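Local atomic coordinates of putative uronate isomerase (Thermotoga maritima, PDB entry 4NAR), a protein that probably acts as an isomerase or racemase related to lactate racemase. Residues Gly71-Thr75 against Asp280-Thr284; Met223-Glu227 against Leu255-His260; Cys331-Trp337 against Ala359-Asp363. The contacts are given in a common frame with arbitrary orientation. Residue numbers count along the deposited sequence, not the author numbering.

How the interactions relate
From the N terminus, G71-T75 comes first, in the loop between strand 63-68 of the seven-stranded mixed sheet and helix 78-85. Interaction 1 returns to it only at D280-T284, after 204 intervening residues, and so joins the N-terminal part of the chain to the start of short helix 282-285, just beyond the first strand of the five-stranded parallel sheet. Interaction 2 nests inside that long loop, packing the end of helix 241-259 on strand 217-227 of the mixed sheet. Interaction 3 follows in series, closing a 21-residue loop between helix 332-341 and hairpin strand 360-362. None touches another; the centres of interactions 1 and 2 lie about 23 Å apart.

Interaction 1. Residues Gly71-Thr75 against Asp280-Thr284; sequences GTHRT and DEVWT. With SO4 (sulfate ion), chain B.
W283 turns its indole edge toward H73, the two rings meeting rim to rim (imidazole to five-membered ring centroids 5.8 Å, planes at 84°), with H73 NE2 4.0 Å from W283 CD1 and 3.9 Å from T284 CG2. G71-T75 is an irregular loop: G71 has phi/psi 60/-136, T72 -83/-2, and H73 to T75 are polyproline-like (near -65/160). E281 takes the N-cap position and V282-T284 begin a helix; CA atoms pair H73 with W283 (8.7 Å) and R74 with D280 (9.3 Å). R74, chi1 p, then t, t and chi4 84°, sends NE to D280 OD2 at 2.6 Å in a salt bridge, while NH1 donates to T75 O (3.0 Å). A water accepts from R74 N and donates to E281 OE2, both at 3.0 Å. W283 (chi1 t) and T72 (chi1 p) share a sulfate: W283 NE1 to O4 3.0 Å, T72 N to O2 2.9 Å, T72 OG1 to O3 2.7 Å. H180 and N348 also hydrogen-bond it, H73 ND1 is hydrogen-bonded to D38, and R313 also salt-bridges D280. Such donors around a sulfate, probably from the crystallisation liquor, suggest a pocket suited to an anionic group.

Interaction 2. Residues Met223-Glu227 against Leu255-His260; sequences MVYEE and LSSQLH
L255 opens the last turn of helix 241-259, which runs almost parallel to strand 223-227 (axes 9.0 Å apart at closest, N-to-C directions 9° apart). M223-E227 is extended, with V224 (chi1 t) pointing toward the helix and Y225 away. The L255 side chain, chi1 t and chi2 p, points toward the strand and sets CD2 3.9 Å from V224 CG1. S256 lies beside the same valine, with CA atoms 6.7 Å apart and S256 CB 4.4 Å from V224 CG1. This is helix-on-sheet packing: strand 217-227 continues through antiparallel strand 231-240 into the helix, which folds back over one face of the mixed sheet. A235 and R234 of that intervening strand also touch L255 and L259, respectively. L259 comes level with E226 (CA atoms 7.3 Å apart), its CG 3.4 Å from E226 OE2, a carboxylate that forms a salt bridge with R234. H260, the first residue to leave helical angles (phi/psi -105/10), is chi1 m with chi2 147°, so its imidazole reaches back across the gap: NE2 donates to Y225 O at 2.6 Å, CE1 lies 4.0 Å from V224 CG1, and ND1 shares a 3.0 Å hydrogen bond with S256 OG, one helical turn earlier.

Interaction 3. Residues Cys331-Trp337 against Ala359-Asp363; sequences CKDYVKW and AGTFD
An aromatic cluster of Y334, W337 and F362 joins the first turns of helix 332-341 to strand 360-362, one arm of the two-stranded antiparallel hairpin with 369-371. It is a surface contact, its centre about 24 Å from the centre of the chain. The helix and strand axes approach to 7.1 Å at 41°; CA atoms pair C331 with G360 (5.2 Å) and D333 with F362 (5.7 Å). F362 (chi1 t, chi2 61°) points its CB toward the helix and lays its ring along it. Y334 CA sits over that ring, 4.0 Å from the centroid and 14° off the normal, a CH-pi contact. With chi1 t and chi2 98°, Y334 also presents its ring edge to the F362 face in an offset edge-to-face pair (centroids 5.4 Å, planes at 80°), Y334 CD1 lying 3.5 Å from F362 CE1. The five-membered ring of W337 (chi1 t, chi2 84°) lies oblique to F362, centroids 5.4 Å, planes at 45°, with W337 CB 3.8 Å from F362 CE2. D333, chi1 m, brings its CB within 3.6 Å of F362 CB. At the N-cap, C331 is chi1 p, which places SG 4.0 Å from F362 CB and lets it accept a weak capping bond from Y334 N (3.7 Å). C331 CB rests 3.8 Å from G360 CA, and a water accepts from D333 N at 2.8 Å while donating to G360 O at 3.2 Å.

Interaction 1. Residues Gly71-Thr75 against Asp280-Thr284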
loop_
_atom_site.group_PDB
_atom_site.type_symbol
_atom_site.label_atom_id
_atom_site.label_comp_id
_atom_site.label_asym_id
_atom_site.label_seq_id
_atom_site.Cartn_x
_atom_site.Cartn_y
_atom_site.Cartn_z
ATOM N N GLY A 71 -3.157 1.122 -7.699
ATOM C CA GLY A 71 -2.630 -0.237 -7.713
ATOM C C GLY A 71 -3.703 -1.167 -8.282
ATOM O O GLY A 71 -4.365 -0.820 -9.270
ATOM N N THR A 72 -3.907 -2.333 -7.667
ATOM C CA THR A 72 -4.981 -3.232 -8.121
ATOM C C THR A 72 -6.364 -2.885 -7.551
ATOM O O THR A 72 -7.353 -3.549 -7.889
ATOM C CB THR A 72 -4.700 -4.718 -7.778
ATOM O OG1 THR A 72 -4.505 -4.852 -6.369
ATOM C CG2 THR A 72 -3.465 -5.239 -8.513
ATOM N N HIS A 73 -6.431 -1.865 -6.688
ATOM C CA HIS A 73 -7.684 -1.504 -6.010
ATOM C C HIS A 73 -8.770 -0.990 -6.953
ATOM O O HIS A 73 -8.479 -0.556 -8.074
ATOM C CB HIS A 73 -7.452 -0.435 -4.941
ATOM C CG HIS A 73 -6.437 -0.811 -3.913
ATOM N ND1 HIS A 73 -5.954 0.095 -2.989
ATOM C CD2 HIS A 73 -5.801 -1.980 -3.669
ATOM C CE1 HIS A 73 -5.069 -0.508 -2.212
ATOM N NE2 HIS A 73 -4.956 -1.765 -2.604
ATOM N N ARG A 74 -10.015 -1.001 -6.470
ATOM C CA ARG A 74 -11.171 -0.580 -7.277
ATOM C C ARG A 74 -11.054 0.874 -7.728
ATOM O O ARG A 74 -10.293 1.665 -7.147
ATOM C CB ARG A 74 -12.505 -0.781 -6.526
ATOM C CG ARG A 74 -12.652 0.014 -5.200
ATOM C CD ARG A 74 -14.130 0.028 -4.729
ATOM N NE ARG A 74 -14.351 0.787 -3.495
ATOM C CZ ARG A 74 -14.536 2.110 -3.444
ATOM N NH1 ARG A 74 -14.514 2.832 -4.562
ATOM N NH2 ARG A 74 -14.731 2.717 -2.269
ATOM N N THR A 75 -11.801 1.218 -8.772
ATOM C CA THR A 75 -11.908 2.596 -9.204
ATOM C C THR A 75 -12.668 3.381 -8.151
ATOM O O THR A 75 -13.480 2.822 -7.397
ATOM C CB THR A 75 -12.673 2.715 -10.535
ATOM O OG1 THR A 75 -13.920 2.006 -10.423
ATOM C CG2 THR A 75 -11.855 2.123 -11.665
ATOM N N ASP A 280 -11.704 -2.132 2.377
ATOM C CA ASP A 280 -12.938 -2.482 1.686
ATOM C C ASP A 280 -13.147 -3.996 1.576
ATOM O O ASP A 280 -14.254 -4.487 1.311
ATOM C CB ASP A 280 -12.833 -1.898 0.268
ATOM C CG ASP A 280 -14.015 -1.066 -0.093
ATOM O OD1 ASP A 280 -14.870 -0.898 0.793
ATOM O OD2 ASP A 280 -14.103 -0.578 -1.244
ATOM N N GLU A 281 -12.056 -4.726 1.746
ATOM C CA GLU A 281 -12.017 -6.118 1.354
ATOM C C GLU A 281 -10.800 -6.710 2.021
ATOM O O GLU A 281 -9.965 -5.968 2.570
ATOM C CB GLU A 281 -11.871 -6.216 -0.163
ATOM C CG GLU A 281 -10.574 -5.602 -0.656
ATOM C CD GLU A 281 -10.655 -5.047 -2.076
ATOM O OE1 GLU A 281 -11.760 -5.045 -2.669
ATOM O OE2 GLU A 281 -9.603 -4.596 -2.596
ATOM N N VAL A 282 -10.693 -8.036 1.978
ATOM C CA VAL A 282 -9.611 -8.737 2.676
ATOM C C VAL A 282 -8.221 -8.287 2.194
ATOM O O VAL A 282 -7.277 -8.170 2.997
ATOM C CB VAL A 282 -9.771 -10.261 2.565
ATOM C CG1 VAL A 282 -8.665 -10.967 3.324
ATOM C CG2 VAL A 282 -11.150 -10.681 3.112
ATOM N N TRP A 283 -8.119 -8.001 0.896
ATOM C CA TRP A 283 -6.882 -7.506 0.296
ATOM C C TRP A 283 -6.249 -6.398 1.130
ATOM O O TRP A 283 -5.046 -6.413 1.353
ATOM C CB TRP A 283 -7.134 -6.982 -1.118
ATOM C CG TRP A 283 -5.888 -6.867 -1.974
ATOM C CD1 TRP A 283 -5.209 -5.720 -2.311
ATOM C CD2 TRP A 283 -5.198 -7.944 -2.623
ATOM N NE1 TRP A 283 -4.141 -6.026 -3.131
ATOM C CE2 TRP A 283 -4.112 -7.383 -3.337
ATOM C CE3 TRP A 283 -5.404 -9.332 -2.682
ATOM C CZ2 TRP A 283 -3.222 -8.170 -4.095
ATOM C CZ3 TRP A 283 -4.530 -10.109 -3.435
ATOM C CH2 TRP A 283 -3.443 -9.528 -4.123
ATOM N N THR A 284 -7.045 -5.438 1.597
ATOM C CA THR A 284 -6.488 -4.418 2.478
ATOM C C THR A 284 -6.647 -4.732 3.970
ATOM O O THR A 284 -5.771 -4.373 4.775
ATOM C CB THR A 284 -7.048 -3.030 2.188
ATOM O OG1 THR A 284 -8.485 -3.093 2.141
ATOM C CG2 THR A 284 -6.497 -2.511 0.872
HETATM S S SO4 B . -1.476 -3.907 -4.908
HETATM O O1 SO4 B . -0.010 -3.771 -4.972
HETATM O O2 SO4 B . -2.096 -2.679 -5.431
HETATM O O3 SO4 B . -1.888 -5.077 -5.696
HETATM O O4 SO4 B . -1.889 -4.105 -3.502
HETATM O O HOH W 1 -10.467 -1.886 -3.678
#

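Interaction 2. Residues Met223-Glu227 against Leu255-His260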
loop_
_atom_site.group_PDB
_atom_site.type_symbol
_atom_site.label_atom_id
_atom_site.label_comp_id
_atom_site.label_asym_id
_atom_site.label_seq_id
_atom_site.Cartn_x
_atom_site.Cartn_y
_atom_site.Cartn_z
HETATM N N MSE A 223 4.240 12.613 2.658
HETATM C CA MSE A 223 3.594 12.870 3.937
HETATM C C MSE A 223 3.985 11.849 4.998
HETATM O O MSE A 223 4.213 10.670 4.698
HETATM C CB MSE A 223 2.079 12.798 3.768
HETATM C CG MSE A 223 1.464 13.896 2.903
HETATM SE SE MSE A 223 -0.433 13.520 2.618
HETATM C CE MSE A 223 -0.321 11.783 1.755
ATOM N N VAL A 224 4.037 12.300 6.247
ATOM C CA VAL A 224 4.098 11.393 7.391
ATOM C C VAL A 224 3.080 11.884 8.432
ATOM O O VAL A 224 2.934 13.100 8.653
ATOM C CB VAL A 224 5.525 11.307 7.993
ATOM C CG1 VAL A 224 5.598 10.218 9.051
ATOM C CG2 VAL A 224 6.552 11.036 6.908
ATOM N N TYR A 225 2.368 10.955 9.065
ATOM C CA TYR A 225 1.304 11.330 9.983
ATOM C C TYR A 225 1.043 10.236 11.014
ATOM O O TYR A 225 1.448 9.079 10.853
ATOM C CB TYR A 225 0.008 11.601 9.219
ATOM C CG TYR A 225 -0.251 10.523 8.198
ATOM C CD1 TYR A 225 0.252 10.642 6.908
ATOM C CD2 TYR A 225 -0.969 9.366 8.523
ATOM C CE1 TYR A 225 0.051 9.644 5.961
ATOM C CE2 TYR A 225 -1.184 8.359 7.573
ATOM C CZ TYR A 225 -0.665 8.505 6.297
ATOM O OH TYR A 225 -0.856 7.533 5.335
ATOM N N GLU A 226 0.348 10.626 12.077
ATOM C CA GLU A 226 -0.189 9.669 13.030
ATOM C C GLU A 226 -1.689 9.551 12.829
ATOM O O GLU A 226 -2.334 10.475 12.317
ATOM C CB GLU A 226 0.092 10.113 14.459
ATOM C CG GLU A 226 1.543 10.029 14.838
ATOM C CD GLU A 226 1.903 11.048 15.897
ATOM O OE1 GLU A 226 1.028 11.883 16.247
ATOM O OE2 GLU A 226 3.058 11.015 16.374
ATOM N N GLU A 227 -2.234 8.409 13.236
ATOM C CA GLU A 227 -3.675 8.232 13.279
ATOM C C GLU A 227 -4.087 7.755 14.665
ATOM O O GLU A 227 -3.740 6.642 15.077
ATOM C CB GLU A 227 -4.143 7.237 12.218
ATOM C CG GLU A 227 -5.635 6.991 12.278
ATOM C CD GLU A 227 -6.182 6.444 10.975
ATOM O OE1 GLU A 227 -5.361 6.152 10.063
ATOM O OE2 GLU A 227 -7.429 6.316 10.869
ATOM N N LEU A 255 11.393 9.123 10.237
ATOM C CA LEU A 255 10.352 9.641 11.118
ATOM C C LEU A 255 9.312 8.564 11.418
ATOM O O LEU A 255 8.979 8.321 12.594
ATOM C CB LEU A 255 9.681 10.894 10.542
ATOM C CG LEU A 255 8.647 11.488 11.518
ATOM C CD1 LEU A 255 9.282 11.789 12.886
ATOM C CD2 LEU A 255 7.948 12.727 10.955
ATOM N N SER A 256 8.817 7.917 10.356
ATOM C CA SER A 256 7.872 6.801 10.486
ATOM C C SER A 256 8.373 5.688 11.419
ATOM O O SER A 256 7.603 5.149 12.220
ATOM C CB SER A 256 7.520 6.216 9.112
ATOM O OG SER A 256 7.055 4.871 9.225
ATOM N N SER A 257 9.657 5.357 11.339
ATOM C CA SER A 257 10.196 4.303 12.195
ATOM C C SER A 257 10.170 4.665 13.698
ATOM O O SER A 257 10.256 3.788 14.553
ATOM C CB SER A 257 11.604 3.884 11.742
ATOM O OG SER A 257 12.543 4.936 11.934
ATOM N N GLN A 258 10.027 5.949 14.012
ATOM C CA GLN A 258 9.995 6.398 15.401
ATOM C C GLN A 258 8.558 6.565 15.865
ATOM O O GLN A 258 8.277 6.558 17.057
ATOM C CB GLN A 258 10.689 7.751 15.547
ATOM C CG GLN A 258 12.214 7.751 15.412
ATOM C CD GLN A 258 12.780 9.170 15.490
ATOM O OE1 GLN A 258 12.878 9.875 14.473
ATOM N NE2 GLN A 258 13.138 9.603 16.705
ATOM N N LEU A 259 7.650 6.735 14.913
ATOM C CA LEU A 259 6.271 7.078 15.223
ATOM C C LEU A 259 5.310 5.894 15.046
ATOM O O LEU A 259 4.270 5.814 15.720
ATOM C CB LEU A 259 5.839 8.222 14.312
ATOM C CG LEU A 259 5.801 9.667 14.824
ATOM C CD1 LEU A 259 7.029 10.022 15.645
ATOM C CD2 LEU A 259 5.648 10.608 13.648
ATOM N N HIS A 260 5.642 4.978 14.140
ATOM C CA HIS A 260 4.668 3.956 13.740
ATOM C C HIS A 260 4.902 2.547 14.306
ATOM O O HIS A 260 4.239 1.586 13.904
ATOM C CB HIS A 260 4.540 3.921 12.216
ATOM C CG HIS A 260 4.033 5.198 11.624
ATOM N ND1 HIS A 260 4.428 5.654 10.383
ATOM C CD2 HIS A 260 3.144 6.110 12.091
ATOM C CE1 HIS A 260 3.806 6.786 10.109
ATOM N NE2 HIS A 260 3.019 7.084 11.133
#

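Interaction 3. Residues Cys331-Trp337 against Ala359-Asp363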
loop_
_atom_site.group_PDB
_atom_site.type_symbol
_atom_site.label_atom_id
_atom_site.label_comp_id
_atom_site.label_asym_id
_atom_site.label_seq_id
_atom_site.Cartn_x
_atom_site.Cartn_y
_atom_site.Cartn_z
ATOM N N CYS A 331 0.625 -21.385 3.956
ATOM C CA CYS A 331 1.998 -20.987 4.251
ATOM C C CYS A 331 2.832 -20.987 2.973
ATOM O O CYS A 331 2.399 -21.499 1.923
ATOM C CB CYS A 331 2.630 -21.929 5.293
ATOM S SG CYS A 331 2.951 -23.642 4.693
ATOM N N LYS A 332 4.037 -20.428 3.080
ATOM C CA LYS A 332 4.901 -20.239 1.924
ATOM C C LYS A 332 5.238 -21.540 1.214
ATOM O O LYS A 332 5.221 -21.592 -0.021
ATOM C CB LYS A 332 6.192 -19.523 2.316
ATOM C CG LYS A 332 6.893 -18.871 1.131
ATOM C CD LYS A 332 8.386 -18.761 1.361
ATOM C CE LYS A 332 8.691 -18.031 2.645
ATOM N NZ LYS A 332 10.067 -17.436 2.629
ATOM N N ASP A 333 5.544 -22.583 1.981
ATOM C CA ASP A 333 5.958 -23.853 1.382
ATOM C C ASP A 333 4.821 -24.577 0.665
ATOM O O ASP A 333 5.050 -25.241 -0.347
ATOM C CB ASP A 333 6.666 -24.763 2.395
ATOM C CG ASP A 333 8.102 -24.321 2.666
ATOM O OD1 ASP A 333 8.654 -23.505 1.884
ATOM O OD2 ASP A 333 8.681 -24.796 3.669
ATOM N N TYR A 334 3.597 -24.431 1.163
ATOM C CA TYR A 334 2.438 -24.951 0.446
ATOM C C TYR A 334 2.251 -24.219 -0.884
ATOM O O TYR A 334 1.919 -24.832 -1.906
ATOM C CB TYR A 334 1.169 -24.819 1.288
ATOM C CG TYR A 334 -0.075 -25.268 0.559
ATOM C CD1 TYR A 334 -0.600 -26.541 0.755
ATOM C CD2 TYR A 334 -0.719 -24.427 -0.341
ATOM C CE1 TYR A 334 -1.745 -26.958 0.069
ATOM C CE2 TYR A 334 -1.848 -24.829 -1.030
ATOM C CZ TYR A 334 -2.366 -26.091 -0.820
ATOM O OH TYR A 334 -3.502 -26.474 -1.505
ATOM N N VAL A 335 2.451 -22.903 -0.869
ATOM C CA VAL A 335 2.172 -22.082 -2.046
ATOM C C VAL A 335 3.203 -22.316 -3.164
ATOM O O VAL A 335 2.845 -22.428 -4.345
ATOM C CB VAL A 335 2.033 -20.587 -1.659
ATOM C CG1 VAL A 335 1.791 -19.703 -2.885
ATOM C CG2 VAL A 335 0.902 -20.428 -0.646
ATOM N N LYS A 336 4.473 -22.417 -2.784
ATOM C CA LYS A 336 5.530 -22.773 -3.731
ATOM C C LYS A 336 5.223 -24.097 -4.411
ATOM O O LYS A 336 5.442 -24.252 -5.612
ATOM C CB LYS A 336 6.877 -22.875 -3.021
ATOM C CG LYS A 336 7.547 -21.539 -2.790
ATOM C CD LYS A 336 8.450 -21.627 -1.575
ATOM C CE LYS A 336 9.666 -20.746 -1.728
ATOM N NZ LYS A 336 10.908 -21.575 -1.764
ATOM N N TRP A 337 4.715 -25.047 -3.629
ATOM C CA TRP A 337 4.313 -26.341 -4.154
ATOM C C TRP A 337 3.135 -26.187 -5.122
ATOM O O TRP A 337 3.089 -26.812 -6.187
ATOM C CB TRP A 337 3.932 -27.274 -3.006
ATOM C CG TRP A 337 3.200 -28.505 -3.464
ATOM C CD1 TRP A 337 3.757 -29.665 -3.936
ATOM C CD2 TRP A 337 1.776 -28.703 -3.493
ATOM N NE1 TRP A 337 2.766 -30.569 -4.259
ATOM C CE2 TRP A 337 1.537 -30.003 -3.993
ATOM C CE3 TRP A 337 0.674 -27.910 -3.139
ATOM C CZ2 TRP A 337 0.254 -30.531 -4.148
ATOM C CZ3 TRP A 337 -0.605 -28.429 -3.302
ATOM C CH2 TRP A 337 -0.804 -29.727 -3.802
ATOM N N ALA A 359 3.580 -17.511 8.968
ATOM C CA ALA A 359 4.504 -18.637 9.054
ATOM C C ALA A 359 3.774 -19.956 9.275
ATOM O O ALA A 359 2.718 -19.995 9.915
ATOM C CB ALA A 359 5.510 -18.409 10.183
ATOM N N GLY A 360 4.361 -21.031 8.755
ATOM C CA GLY A 360 3.815 -22.366 8.922
ATOM C C GLY A 360 4.738 -23.399 8.302
ATOM O O GLY A 360 5.735 -23.044 7.663
ATOM N N THR A 361 4.418 -24.675 8.494
ATOM C CA THR A 361 5.188 -25.758 7.882
ATOM C C THR A 361 4.342 -26.571 6.925
ATOM O O THR A 361 3.126 -26.731 7.109
ATOM C CB THR A 361 5.767 -26.724 8.931
ATOM O OG1 THR A 361 4.751 -27.037 9.894
ATOM C CG2 THR A 361 6.982 -26.104 9.632
ATOM N N PHE A 362 5.007 -27.101 5.909
ATOM C CA PHE A 362 4.354 -27.948 4.934
ATOM C C PHE A 362 5.136 -29.250 4.788
ATOM O O PHE A 362 6.275 -29.246 4.315
ATOM C CB PHE A 362 4.278 -27.219 3.596
ATOM C CG PHE A 362 3.609 -28.008 2.507
ATOM C CD1 PHE A 362 2.288 -28.415 2.640
ATOM C CD2 PHE A 362 4.292 -28.321 1.341
ATOM C CE1 PHE A 362 1.656 -29.128 1.630
ATOM C CE2 PHE A 362 3.661 -29.044 0.322
ATOM C CZ PHE A 362 2.340 -29.445 0.467
ATOM N N ASP A 363 4.527 -30.354 5.221
ATOM C CA ASP A 363 5.067 -31.686 4.971
ATOM C C ASP A 363 4.721 -32.082 3.539
ATOM O O ASP A 363 3.552 -32.306 3.216
ATOM C CB ASP A 363 4.470 -32.702 5.944
ATOM C CG ASP A 363 5.233 -34.022 5.963
ATOM O OD1 ASP A 363 5.688 -34.486 4.892
ATOM O OD2 ASP A 363 5.384 -34.589 7.067
HETATM O O HOH W 2 6.288 -22.397 4.626
#